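Local coordinates for cellobiose 2-epimerase (Ruminococcus albus, PDB 3VW5), which catalyses the reversible epimerization of cellobiose to 4-O-beta-D-glucopyranosyl-D-mannose, without prior modification of the sugar, at residues A[20-25]-A[69-74]; A[28-33]-A[39-44]; A[93-96]-A[102-105]. The protein carries 2 engineered substitutions. One frame throughout, in Å; residues are numbered along the deposited sequence.

Contact 1: A[20-25]-A[69-74]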
ATOM      1  N   LYS A  20     -19.646   4.516   6.109  1.00 38.18           N
ATOM      2  CA  LYS A  20     -20.848   4.769   5.317  1.00 35.72           C
ATOM      3  C   LYS A  20     -20.831   4.052   3.986  1.00 37.30           C
ATOM      4  O   LYS A  20     -21.830   4.038   3.275  1.00 43.29           O
ATOM      5  CB  LYS A  20     -21.051   6.264   5.079  1.00 41.29           C
ATOM      6  CG  LYS A  20     -21.093   7.099   6.356  1.00 52.32           C
ATOM      7  CD  LYS A  20     -21.411   8.574   6.062  1.00 52.72           C
ATOM      8  CE  LYS A  20     -21.124   9.458   7.289  1.00 67.06           C
ATOM      9  NZ  LYS A  20     -21.809   8.965   8.539  1.00 63.49           N
ATOM     10  N   LEU A  21     -19.695   3.466   3.636  1.00 40.23           N
ATOM     11  CA  LEU A  21     -19.567   2.794   2.345  1.00 41.06           C
ATOM     12  C   LEU A  21     -19.790   1.298   2.427  1.00 40.85           C
ATOM     13  O   LEU A  21     -19.677   0.605   1.427  1.00 40.98           O
ATOM     14  CB  LEU A  21     -18.208   3.091   1.711  1.00 41.29           C
ATOM     15  CG  LEU A  21     -18.103   4.530   1.220  1.00 38.52           C
ATOM     16  CD1 LEU A  21     -16.682   4.844   0.785  1.00 39.07           C
ATOM     17  CD2 LEU A  21     -19.084   4.760   0.085  1.00 39.25           C
ATOM     18  N   ARG A  22     -20.102   0.808   3.624  1.00 42.40           N
ATOM     19  CA  ARG A  22     -20.482  -0.588   3.804  1.00 41.71           C
ATOM     20  C   ARG A  22     -21.724  -0.934   2.972  1.00 45.33           C
ATOM     21  O   ARG A  22     -22.731  -0.227   3.009  1.00 48.83           O
ATOM     22  CB  ARG A  22     -20.729  -0.882   5.281  1.00 41.58           C
ATOM     23  CG  ARG A  22     -20.812  -2.355   5.613  1.00 44.04           C
ATOM     24  CD  ARG A  22     -21.107  -2.612   7.099  1.00 45.57           C
ATOM     25  NE  ARG A  22     -21.735  -3.924   7.285  1.00 46.84           N
ATOM     26  CZ  ARG A  22     -21.398  -4.799   8.231  1.00 46.83           C
ATOM     27  NH1 ARG A  22     -20.438  -4.509   9.112  1.00 40.05           N
ATOM     28  NH2 ARG A  22     -22.032  -5.965   8.295  1.00 42.51           N
ATOM     29  N   ASP A  23     -21.634  -2.016   2.208  1.00 46.71           N
ATOM     30  CA  ASP A  23     -22.755  -2.516   1.418  1.00 46.13           C
ATOM     31  C   ASP A  23     -23.338  -3.778   2.065  1.00 52.18           C
ATOM     32  O   ASP A  23     -22.825  -4.888   1.867  1.00 50.34           O
ATOM     33  CB  ASP A  23     -22.302  -2.816  -0.012  1.00 43.25           C
ATOM     34  CG  ASP A  23     -23.455  -3.161  -0.928  1.00 52.97           C
ATOM     35  OD1 ASP A  23     -23.296  -3.103  -2.180  1.00 49.31           O
ATOM     36  OD2 ASP A  23     -24.534  -3.483  -0.385  1.00 49.87           O
ATOM     37  N   ASP A  24     -24.399  -3.605   2.849  1.00 51.71           N
ATOM     38  CA  ASP A  24     -25.063  -4.742   3.480  1.00 49.49           C
ATOM     39  C   ASP A  24     -26.073  -5.390   2.538  1.00 48.76           C
ATOM     40  O   ASP A  24     -26.579  -6.470   2.813  1.00 58.31           O
ATOM     41  CB  ASP A  24     -25.750  -4.328   4.781  1.00 45.08           C
ATOM     42  CG  ASP A  24     -24.772  -3.864   5.839  1.00 50.85           C
ATOM     43  OD1 ASP A  24     -23.856  -4.644   6.192  1.00 51.19           O
ATOM     44  OD2 ASP A  24     -24.921  -2.715   6.319  1.00 51.50           O
ATOM     45  N   GLU A  25     -26.351  -4.742   1.420  1.00 45.93           N
ATOM     46  CA  GLU A  25     -27.287  -5.285   0.435  1.00 53.70           C
ATOM     47  C   GLU A  25     -26.643  -6.309  -0.516  1.00 56.74           C
ATOM     48  O   GLU A  25     -27.153  -7.416  -0.710  1.00 52.26           O
ATOM     49  CB  GLU A  25     -27.913  -4.138  -0.366  1.00 62.58           C
ATOM     50  CG  GLU A  25     -28.235  -2.898   0.504  1.00 76.23           C
ATOM     51  CD  GLU A  25     -27.296  -1.708   0.241  1.00 76.90           C
ATOM     52  OE1 GLU A  25     -27.308  -1.185  -0.908  1.00 74.04           O
ATOM     53  OE2 GLU A  25     -26.540  -1.305   1.180  1.00 71.85           O
ATOM     54  N   LEU A  69     -15.438  -1.622  14.472  1.00 40.11           N
ATOM     55  CA  LEU A  69     -14.343  -1.731  13.518  1.00 42.70           C
ATOM     56  C   LEU A  69     -14.089  -3.177  13.099  1.00 49.19           C
ATOM     57  O   LEU A  69     -13.908  -3.462  11.902  1.00 44.83           O
ATOM     58  CB  LEU A  69     -13.071  -1.096  14.067  1.00 41.69           C
ATOM     59  CG  LEU A  69     -13.247   0.379  14.450  1.00 40.10           C
ATOM     60  CD1 LEU A  69     -12.023   0.908  15.182  1.00 37.18           C
ATOM     61  CD2 LEU A  69     -13.603   1.247  13.224  1.00 38.04           C
ATOM     62  N   LEU A  70     -14.089  -4.089  14.075  1.00 50.61           N
ATOM     63  CA  LEU A  70     -13.925  -5.506  13.779  1.00 45.63           C
ATOM     64  C   LEU A  70     -15.100  -6.078  13.011  1.00 40.99           C
ATOM     65  O   LEU A  70     -14.928  -6.977  12.201  1.00 48.48           O
ATOM     66  CB  LEU A  70     -13.679  -6.328  15.038  1.00 50.58           C
ATOM     67  CG  LEU A  70     -13.268  -7.789  14.757  1.00 51.65           C
ATOM     68  CD1 LEU A  70     -11.885  -7.875  14.135  1.00 45.17           C
ATOM     69  CD2 LEU A  70     -13.311  -8.630  16.024  1.00 50.41           C
ATOM     70  N   ASP A  71     -16.294  -5.561  13.248  1.00 42.19           N
ATOM     71  CA  ASP A  71     -17.461  -6.029  12.505  1.00 45.43           C
ATOM     72  C   ASP A  71     -17.358  -5.648  11.010  1.00 45.80           C
ATOM     73  O   ASP A  71     -17.696  -6.446  10.127  1.00 40.46           O
ATOM     74  CB  ASP A  71     -18.766  -5.519  13.140  1.00 43.74           C
ATOM     75  CG  ASP A  71     -20.010  -6.192  12.556  1.00 58.10           C
ATOM     76  OD1 ASP A  71     -19.922  -7.370  12.127  1.00 62.77           O
ATOM     77  OD2 ASP A  71     -21.089  -5.550  12.519  1.00 70.27           O
ATOM     78  N   ASN A  72     -16.886  -4.429  10.743  1.00 48.77           N
ATOM     79  CA  ASN A  72     -16.622  -3.969   9.382  1.00 39.99           C
ATOM     80  C   ASN A  72     -15.488  -4.738   8.701  1.00 41.49           C
ATOM     81  O   ASN A  72     -15.604  -5.129   7.533  1.00 36.40           O
ATOM     82  CB  ASN A  72     -16.322  -2.473   9.379  1.00 39.69           C
ATOM     83  CG  ASN A  72     -17.580  -1.628   9.498  1.00 45.98           C
ATOM     84  OD1 ASN A  72     -18.686  -2.066   9.157  1.00 48.14           O
ATOM     85  ND2 ASN A  72     -17.415  -0.410   9.990  1.00 45.66           N
ATOM     86  N   ALA A  73     -14.397  -4.955   9.435  1.00 37.48           N
ATOM     87  CA  ALA A  73     -13.360  -5.862   8.975  1.00 37.18           C
ATOM     88  C   ALA A  73     -14.008  -7.178   8.555  1.00 41.70           C
ATOM     89  O   ALA A  73     -13.852  -7.626   7.410  1.00 38.49           O
ATOM     90  CB  ALA A  73     -12.302  -6.089  10.038  1.00 35.48           C
ATOM     91  N   LYS A  74     -14.764  -7.786   9.462  1.00 37.60           N
ATOM     92  CA  LYS A  74     -15.369  -9.074   9.151  1.00 42.07           C
ATOM     93  C   LYS A  74     -16.270  -9.027   7.922  1.00 36.26           C
ATOM     94  O   LYS A  74     -16.326  -9.987   7.164  1.00 43.19           O
ATOM     95  CB  LYS A  74     -16.116  -9.660  10.358  1.00 51.92           C
ATOM     96  CG  LYS A  74     -16.835 -10.972  10.047  1.00 55.22           C
ATOM     97  CD  LYS A  74     -17.533 -11.541  11.266  1.00 58.39           C
ATOM     98  CE  LYS A  74     -18.698 -12.445  10.857  1.00 68.08           C
ATOM     99  NZ  LYS A  74     -19.875 -12.265  11.771  1.00 72.45           N
TER

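Contact 2: A[28-33]-A[39-44]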
ATOM      1  N   GLY A  28     -19.742  -6.629   1.002  1.00 42.53           N
ATOM      2  CA  GLY A  28     -18.562  -5.808   0.815  1.00 40.41           C
ATOM      3  C   GLY A  28     -18.856  -4.321   0.903  1.00 43.44           C
ATOM      4  O   GLY A  28     -19.769  -3.905   1.606  1.00 46.85           O
ATOM      5  N   PHE A  29     -18.071  -3.518   0.193  1.00 44.63           N
ATOM      6  CA  PHE A  29     -18.251  -2.065   0.162  1.00 42.57           C
ATOM      7  C   PHE A  29     -18.486  -1.537  -1.259  1.00 40.31           C
ATOM      8  O   PHE A  29     -18.044  -2.152  -2.226  1.00 41.48           O
ATOM      9  CB  PHE A  29     -17.028  -1.384   0.760  1.00 38.01           C
ATOM     10  CG  PHE A  29     -16.870  -1.621   2.217  1.00 38.28           C
ATOM     11  CD1 PHE A  29     -17.004  -0.579   3.118  1.00 38.81           C
ATOM     12  CD2 PHE A  29     -16.609  -2.895   2.693  1.00 39.07           C
ATOM     13  CE1 PHE A  29     -16.869  -0.790   4.468  1.00 37.79           C
ATOM     14  CE2 PHE A  29     -16.476  -3.130   4.046  1.00 43.35           C
ATOM     15  CZ  PHE A  29     -16.607  -2.073   4.946  1.00 43.39           C
ATOM     16  N   TYR A  30     -19.168  -0.399  -1.382  1.00 38.76           N
ATOM     17  CA  TYR A  30     -19.408   0.206  -2.692  1.00 44.74           C
ATOM     18  C   TYR A  30     -18.079   0.518  -3.415  1.00 41.24           C
ATOM     19  O   TYR A  30     -17.070   0.869  -2.783  1.00 38.34           O
ATOM     20  CB  TYR A  30     -20.291   1.462  -2.576  1.00 44.76           C
ATOM     21  CG  TYR A  30     -21.579   1.274  -1.785  1.00 48.48           C
ATOM     22  CD1 TYR A  30     -22.530   0.335  -2.174  1.00 47.35           C
ATOM     23  CD2 TYR A  30     -21.849   2.052  -0.656  1.00 48.02           C
ATOM     24  CE1 TYR A  30     -23.705   0.171  -1.462  1.00 48.28           C
ATOM     25  CE2 TYR A  30     -23.019   1.888   0.065  1.00 46.09           C
ATOM     26  CZ  TYR A  30     -23.945   0.949  -0.347  1.00 49.60           C
ATOM     27  OH  TYR A  30     -25.108   0.785   0.369  1.00 56.95           O
ATOM     28  N   GLY A  31     -18.085   0.371  -4.734  1.00 34.21           N
ATOM     29  CA  GLY A  31     -16.861   0.408  -5.503  1.00 36.97           C
ATOM     30  C   GLY A  31     -16.445   1.770  -6.035  1.00 46.07           C
ATOM     31  O   GLY A  31     -15.296   1.936  -6.455  1.00 43.25           O
ATOM     32  N   TYR A  32     -17.347   2.749  -6.028  1.00 42.51           N
ATOM     33  CA  TYR A  32     -17.033   4.023  -6.666  1.00 41.64           C
ATOM     34  C   TYR A  32     -17.725   5.231  -6.039  1.00 47.78           C
ATOM     35  O   TYR A  32     -18.960   5.290  -5.936  1.00 46.04           O
ATOM     36  CB  TYR A  32     -17.310   3.946  -8.176  1.00 41.08           C
ATOM     37  CG  TYR A  32     -16.917   5.186  -8.949  1.00 44.70           C
ATOM     38  CD1 TYR A  32     -15.648   5.313  -9.513  1.00 46.06           C
ATOM     39  CD2 TYR A  32     -17.820   6.231  -9.127  1.00 47.45           C
ATOM     40  CE1 TYR A  32     -15.286   6.458 -10.229  1.00 49.82           C
ATOM     41  CE2 TYR A  32     -17.469   7.374  -9.827  1.00 50.00           C
ATOM     42  CZ  TYR A  32     -16.200   7.488 -10.375  1.00 51.50           C
ATOM     43  OH  TYR A  32     -15.865   8.630 -11.078  1.00 55.32           O
ATOM     44  N   LEU A  33     -16.907   6.185  -5.606  1.00 46.09           N
ATOM     45  CA  LEU A  33     -17.381   7.500  -5.195  1.00 42.90           C
ATOM     46  C   LEU A  33     -16.624   8.548  -6.009  1.00 42.43           C
ATOM     47  O   LEU A  33     -15.410   8.746  -5.813  1.00 38.71           O
ATOM     48  CB  LEU A  33     -17.148   7.731  -3.701  1.00 39.60           C
ATOM     49  CG  LEU A  33     -17.600   9.110  -3.186  1.00 41.30           C
ATOM     50  CD1 LEU A  33     -19.121   9.215  -3.171  1.00 37.86           C
ATOM     51  CD2 LEU A  33     -17.034   9.426  -1.812  1.00 38.07           C
ATOM     52  N   LEU A  39     -22.166   8.784  -5.629  1.00 48.68           N
ATOM     53  CA  LEU A  39     -21.905   7.379  -5.347  1.00 44.24           C
ATOM     54  C   LEU A  39     -22.579   6.424  -6.341  1.00 46.81           C
ATOM     55  O   LEU A  39     -23.760   6.566  -6.630  1.00 53.19           O
ATOM     56  CB  LEU A  39     -22.410   7.079  -3.945  1.00 40.11           C
ATOM     57  CG  LEU A  39     -22.280   5.647  -3.452  1.00 52.85           C
ATOM     58  CD1 LEU A  39     -20.815   5.345  -3.173  1.00 44.09           C
ATOM     59  CD2 LEU A  39     -23.166   5.426  -2.204  1.00 48.48           C
ATOM     60  N   ASP A  40     -21.831   5.451  -6.862  1.00 48.67           N
ATOM     61  CA  ASP A  40     -22.406   4.420  -7.731  1.00 47.37           C
ATOM     62  C   ASP A  40     -22.435   3.078  -7.022  1.00 49.56           C
ATOM     63  O   ASP A  40     -21.489   2.305  -7.124  1.00 52.93           O
ATOM     64  CB  ASP A  40     -21.623   4.285  -9.044  1.00 47.89           C
ATOM     65  CG  ASP A  40     -22.262   3.281 -10.025  1.00 52.97           C
ATOM     66  OD1 ASP A  40     -23.452   2.924  -9.857  1.00 53.52           O
ATOM     67  OD2 ASP A  40     -21.573   2.858 -10.985  1.00 52.19           O
ATOM     68  N   LYS A  41     -23.524   2.802  -6.307  1.00 53.77           N
ATOM     69  CA  LYS A  41     -23.652   1.561  -5.544  1.00 50.70           C
ATOM     70  C   LYS A  41     -23.535   0.347  -6.446  1.00 47.18           C
ATOM     71  O   LYS A  41     -23.210  -0.741  -5.992  1.00 55.63           O
ATOM     72  CB  LYS A  41     -24.971   1.525  -4.766  1.00 48.34           C
ATOM     73  CG  LYS A  41     -25.122   2.642  -3.749  1.00 50.90           C
ATOM     74  CD  LYS A  41     -26.374   2.464  -2.882  1.00 54.36           C
ATOM     75  CE  LYS A  41     -26.514   3.598  -1.859  1.00 54.06           C
ATOM     76  NZ  LYS A  41     -27.270   3.182  -0.638  1.00 64.27           N
ATOM     77  N   LYS A  42     -23.780   0.548  -7.730  1.00 46.39           N
ATOM     78  CA  LYS A  42     -23.769  -0.540  -8.692  1.00 52.09           C
ATOM     79  C   LYS A  42     -22.435  -0.683  -9.445  1.00 51.76           C
ATOM     80  O   LYS A  42     -22.322  -1.490 -10.364  1.00 51.36           O
ATOM     81  CB  LYS A  42     -24.922  -0.353  -9.688  1.00 57.10           C
ATOM     82  CG  LYS A  42     -25.937  -1.493  -9.690  1.00 63.81           C
ATOM     83  CD  LYS A  42     -26.897  -1.436  -8.498  1.00 59.54           C
ATOM     84  CE  LYS A  42     -28.237  -0.791  -8.897  1.00 71.95           C
ATOM     85  NZ  LYS A  42     -28.737  -1.231 -10.252  1.00 72.60           N
ATOM     86  N   ALA A  43     -21.430   0.099  -9.064  1.00 49.99           N
ATOM     87  CA  ALA A  43     -20.118   0.014  -9.717  1.00 49.19           C
ATOM     88  C   ALA A  43     -19.414  -1.305  -9.395  1.00 47.45           C
ATOM     89  O   ALA A  43     -19.718  -1.954  -8.396  1.00 45.74           O
ATOM     90  CB  ALA A  43     -19.236   1.210  -9.332  1.00 43.34           C
ATOM     91  N   ASP A  44     -18.473  -1.696 -10.244  1.00 44.40           N
ATOM     92  CA  ASP A  44     -17.659  -2.874  -9.984  1.00 43.02           C
ATOM     93  C   ASP A  44     -16.810  -2.681  -8.732  1.00 44.88           C
ATOM     94  O   ASP A  44     -16.337  -1.572  -8.456  1.00 42.06           O
ATOM     95  CB  ASP A  44     -16.739  -3.165 -11.167  1.00 47.73           C
ATOM     96  CG  ASP A  44     -17.490  -3.628 -12.403  1.00 52.52           C
ATOM     97  OD1 ASP A  44     -18.622  -4.160 -12.271  1.00 54.21           O
ATOM     98  OD2 ASP A  44     -16.925  -3.469 -13.510  1.00 51.12           O
TER
HETATM   99  O   HOH W   1     -13.964  -0.702  -7.228  1.00 34.06           O
HETATM  100  O   HOH W   2     -20.202  -1.065  -5.955  1.00 42.90           O

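Contact 3: A[93-96]-A[102-105]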
ATOM      1  N   TYR A  93      -9.107 -12.877  -7.831  1.00 38.54           N
ATOM      2  CA  TYR A  93      -9.420 -12.174  -9.077  1.00 40.74           C
ATOM      3  C   TYR A  93      -9.052 -10.693  -8.997  1.00 38.42           C
ATOM      4  O   TYR A  93      -8.596 -10.209  -7.965  1.00 38.72           O
ATOM      5  CB  TYR A  93     -10.899 -12.334  -9.438  1.00 44.14           C
ATOM      6  CG  TYR A  93     -11.382 -13.762  -9.416  1.00 45.22           C
ATOM      7  CD1 TYR A  93     -10.945 -14.681 -10.370  1.00 45.59           C
ATOM      8  CD2 TYR A  93     -12.276 -14.196  -8.441  1.00 43.45           C
ATOM      9  CE1 TYR A  93     -11.385 -16.000 -10.345  1.00 43.65           C
ATOM     10  CE2 TYR A  93     -12.721 -15.506  -8.406  1.00 44.67           C
ATOM     11  CZ  TYR A  93     -12.271 -16.408  -9.355  1.00 49.53           C
ATOM     12  OH  TYR A  93     -12.718 -17.711  -9.319  1.00 46.84           O
ATOM     13  N   TRP A  94      -9.254  -9.972 -10.094  1.00 38.57           N
ATOM     14  CA  TRP A  94      -8.914  -8.554 -10.145  1.00 37.98           C
ATOM     15  C   TRP A  94     -10.122  -7.653  -9.809  1.00 36.24           C
ATOM     16  O   TRP A  94     -10.011  -6.684  -9.064  1.00 36.12           O
ATOM     17  CB  TRP A  94      -8.306  -8.197 -11.520  1.00 36.47           C
ATOM     18  CG  TRP A  94      -7.887  -6.761 -11.622  1.00 38.77           C
ATOM     19  CD1 TRP A  94      -8.547  -5.758 -12.272  1.00 39.14           C
ATOM     20  CD2 TRP A  94      -6.734  -6.161 -11.028  1.00 41.04           C
ATOM     21  NE1 TRP A  94      -7.877  -4.570 -12.121  1.00 39.86           N
ATOM     22  CE2 TRP A  94      -6.759  -4.788 -11.365  1.00 39.56           C
ATOM     23  CE3 TRP A  94      -5.680  -6.646 -10.249  1.00 43.89           C
ATOM     24  CZ2 TRP A  94      -5.771  -3.901 -10.951  1.00 46.34           C
ATOM     25  CZ3 TRP A  94      -4.700  -5.761  -9.840  1.00 45.12           C
ATOM     26  CH2 TRP A  94      -4.751  -4.405 -10.192  1.00 46.15           C
ATOM     27  N   MET A  95     -11.278  -8.006 -10.352  1.00 40.36           N
ATOM     28  CA  MET A  95     -12.446  -7.156 -10.304  1.00 39.52           C
ATOM     29  C   MET A  95     -13.704  -7.987 -10.191  1.00 41.55           C
ATOM     30  O   MET A  95     -13.906  -8.921 -10.964  1.00 37.60           O
ATOM     31  CB  MET A  95     -12.539  -6.367 -11.598  1.00 39.18           C
ATOM     32  CG  MET A  95     -13.396  -5.130 -11.467  1.00 41.76           C
ATOM     33  SD  MET A  95     -12.392  -3.838 -10.741  1.00 55.57           S
ATOM     34  CE  MET A  95     -13.671  -2.975  -9.869  1.00 49.29           C
ATOM     35  N   MET A  96     -14.565  -7.632  -9.246  1.00 44.27           N
ATOM     36  CA  MET A  96     -15.879  -8.259  -9.149  1.00 44.74           C
ATOM     37  C   MET A  96     -16.892  -7.248  -9.662  1.00 42.99           C
ATOM     38  O   MET A  96     -16.563  -6.077  -9.800  1.00 45.99           O
ATOM     39  CB  MET A  96     -16.179  -8.624  -7.691  1.00 43.72           C
ATOM     40  CG  MET A  96     -14.991  -9.235  -6.946  1.00 46.87           C
ATOM     41  SD  MET A  96     -14.262 -10.710  -7.731  1.00 48.37           S
ATOM     42  CE  MET A  96     -15.686 -11.817  -7.749  1.00 43.83           C
ATOM     43  N   PRO A 102     -17.297 -12.577 -10.613  1.00 49.01           N
ATOM     44  CA  PRO A 102     -16.009 -12.237 -11.233  1.00 45.61           C
ATOM     45  C   PRO A 102     -16.180 -11.438 -12.523  1.00 45.96           C
ATOM     46  O   PRO A 102     -16.790 -11.937 -13.468  1.00 46.40           O
ATOM     47  CB  PRO A 102     -15.396 -13.612 -11.512  1.00 44.82           C
ATOM     48  CG  PRO A 102     -15.981 -14.488 -10.417  1.00 46.00           C
ATOM     49  CD  PRO A 102     -17.407 -14.015 -10.308  1.00 43.82           C
ATOM     50  N   ALA A 103     -15.661 -10.212 -12.545  1.00 41.91           N
ATOM     51  CA  ALA A 103     -15.757  -9.342 -13.713  1.00 38.16           C
ATOM     52  C   ALA A 103     -14.443  -9.300 -14.515  1.00 41.14           C
ATOM     53  O   ALA A 103     -14.455  -9.160 -15.745  1.00 42.11           O
ATOM     54  CB  ALA A 103     -16.175  -7.944 -13.286  1.00 40.60           C
ATOM     55  N   ASP A 104     -13.320  -9.415 -13.810  1.00 37.20           N
ATOM     56  CA  ASP A 104     -12.007  -9.573 -14.429  1.00 35.78           C
ATOM     57  C   ASP A 104     -11.224 -10.606 -13.631  1.00 40.76           C
ATOM     58  O   ASP A 104     -10.898 -10.377 -12.458  1.00 38.24           O
ATOM     59  CB  ASP A 104     -11.247  -8.247 -14.442  1.00 39.36           C
ATOM     60  CG  ASP A 104      -9.932  -8.323 -15.225  1.00 44.63           C
ATOM     61  OD1 ASP A 104      -9.393  -9.436 -15.429  1.00 42.58           O
ATOM     62  OD2 ASP A 104      -9.428  -7.251 -15.634  1.00 48.63           O
ATOM     63  N   THR A 105     -10.900 -11.728 -14.269  1.00 37.51           N
ATOM     64  CA  THR A 105     -10.319 -12.869 -13.569  1.00 40.77           C
ATOM     65  C   THR A 105      -8.809 -12.977 -13.696  1.00 41.77           C
ATOM     66  O   THR A 105      -8.228 -13.985 -13.305  1.00 45.25           O
ATOM     67  CB  THR A 105     -10.939 -14.180 -14.048  1.00 42.05           C
ATOM     68  OG1 THR A 105     -10.886 -14.228 -15.478  1.00 47.66           O
ATOM     69  CG2 THR A 105     -12.394 -14.275 -13.587  1.00 35.05           C
TER

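Contact 1: A[20-25]-A[69-74]
NH1 of R22 lies between two neighbours on the helix, N72 and D71, and its bond to the first is the firm one. It donates to OD1 of N72 over 3.0 Å in a nearly straight bond (168°). OD1 meets the guanidinium at its edge, within its plane, and the amide plane is turned 58° from it. OD2 of D71 is a looser partner: at 3.6 Å from NH1 it makes only a long salt bridge. R22 gets there because CG is anti to its own backbone N (chi1 -167°) and the chain then runs extended to NE, which carries the charge from the loop to the helix. The rest of the guanidinium faces its own loop, where NE and OD1 of D24 make a salt bridge, modelled too short for its length to be trusted. Arginine suits the place because its several N-H groups can serve two acidic residues and an amide together; the carboxylates of D24 and D71 probably stabilise its positive charge. D23 reinforces the join, its carbonyl O accepting from H75 on the same helix. The result is a salt-bridge network fastening the loop after helix 2-19 to helix 67-84 at the edge of the (alpha/alpha)6 barrel.

Contact 2: A[28-33]-A[39-44]
Y30 and K41 both carry CG beside the backbone N and anti to the carbonyl carbon (chi1 -51° and -61°), and their side chains lie side by side, pointing the same way. K41, extended beyond CG, follows one face of the tyrosine ring; its CG stands 3.9 Å from the ring centroid of Y30 in a CH-pi contact. NZ of K41 ends 3.4 Å from OH of Y30, a weak hydrogen bond; the stronger partner of that hydroxyl is E25 OE2. Lysine suits this exposed place, giving methylenes to the ring. L39 crosses Y30 at about a right angle, with CD2 3.9 Å from CD2 of the ring. Beside them, the backbones are joined by one direct hydrogen bond, D40 N donating to Y32 O over 3.0 Å, while CB of Y32 meets CB of A43 at 3.5 Å. G31, without a side chain, brings CA to 3.6 Å from D44 O in a CA-H...O contact. Two waters bridge the backbones here, one linking G31 N to the carbonyls of K41 and A43. The returning chain bends through a type I beta turn from D40 to A43, whose first residue also forms an Asx turn with K42 N.

Contact 3: A[93-96]-A[102-105]
M95 and D104 hold the firm middle of this contact, where two carbonyl oxygens each take two backbone N-H groups. D104 O accepts from W94 N at 2.9 Å and from M95 N at 3.2 Å; M95 O accepts from A103 N at 2.7 Å and from D104 N at 2.9 Å. Side-chain packing is close around the buried Y93 and M96. CG of P102 lies over one face of the Y93 ring, toward its rim and 4.0 Å from CE2, and T105 runs alongside the same ring, its CG2 3.6 Å from CD1 of Y93. M96 begins by pointing away from segment 102-105, but its chain, bent at chi2 (-56°) and chi3 (-60°), swings CE back to 3.8 Å from CG of P102. Its flexible thioether can fill such an awkward corner, while the proline offers a compact apolar ring and needs no N-H partner.

Each doubly used carbonyl marks a classic beta bulge: W94 and M95 both face D104, and A103 and D104 both face M95. The two bulges disturb the antiparallel hairpin of strands 95-96 and 102-108, and the chain turns a corner at A103, where the small side chain of alanine fits.

Solvent reaches the contact mainly at P102 and A103, both exposed. The side of W94 and D104 is looser but only partly exposed. These two lie side by side, ring and carboxylate planes 63° apart, with OD2 of D104 a mere van der Waals neighbour of CD1 of W94 at 3.8 Å. The indole leads on toward I48 of helix 47-64. OD1 of D104 accepts from the backbone N of M106, two residues on, which the short carboxylate side chain can reach. CB of M95 touches CB of D104, but the rest of the methionine bends away to D44.

How the contacts relate
Contacts 1 and 2 come first along the chain, 28-33 with 39-44 nested inside the loop closed by 20-25 with 69-74, and contact 3 follows in series. Their centres lie about 13 Å apart between contacts 1 and 2, about 15 Å between 2 and 3, and about 21 Å between 1 and 3. Contact 2 touches both others: D23 N probably bonds to G28 O toward contact 1, and D44 packs on M95 and M96 of contact 3. Just beyond D44, strand 45-46 pairs with strand 95-96 in a five-stranded antiparallel sheet. The long loop between helices 2-19 and 47-64 is thus tied to helix 67-84 at one end and to this sheet at the other.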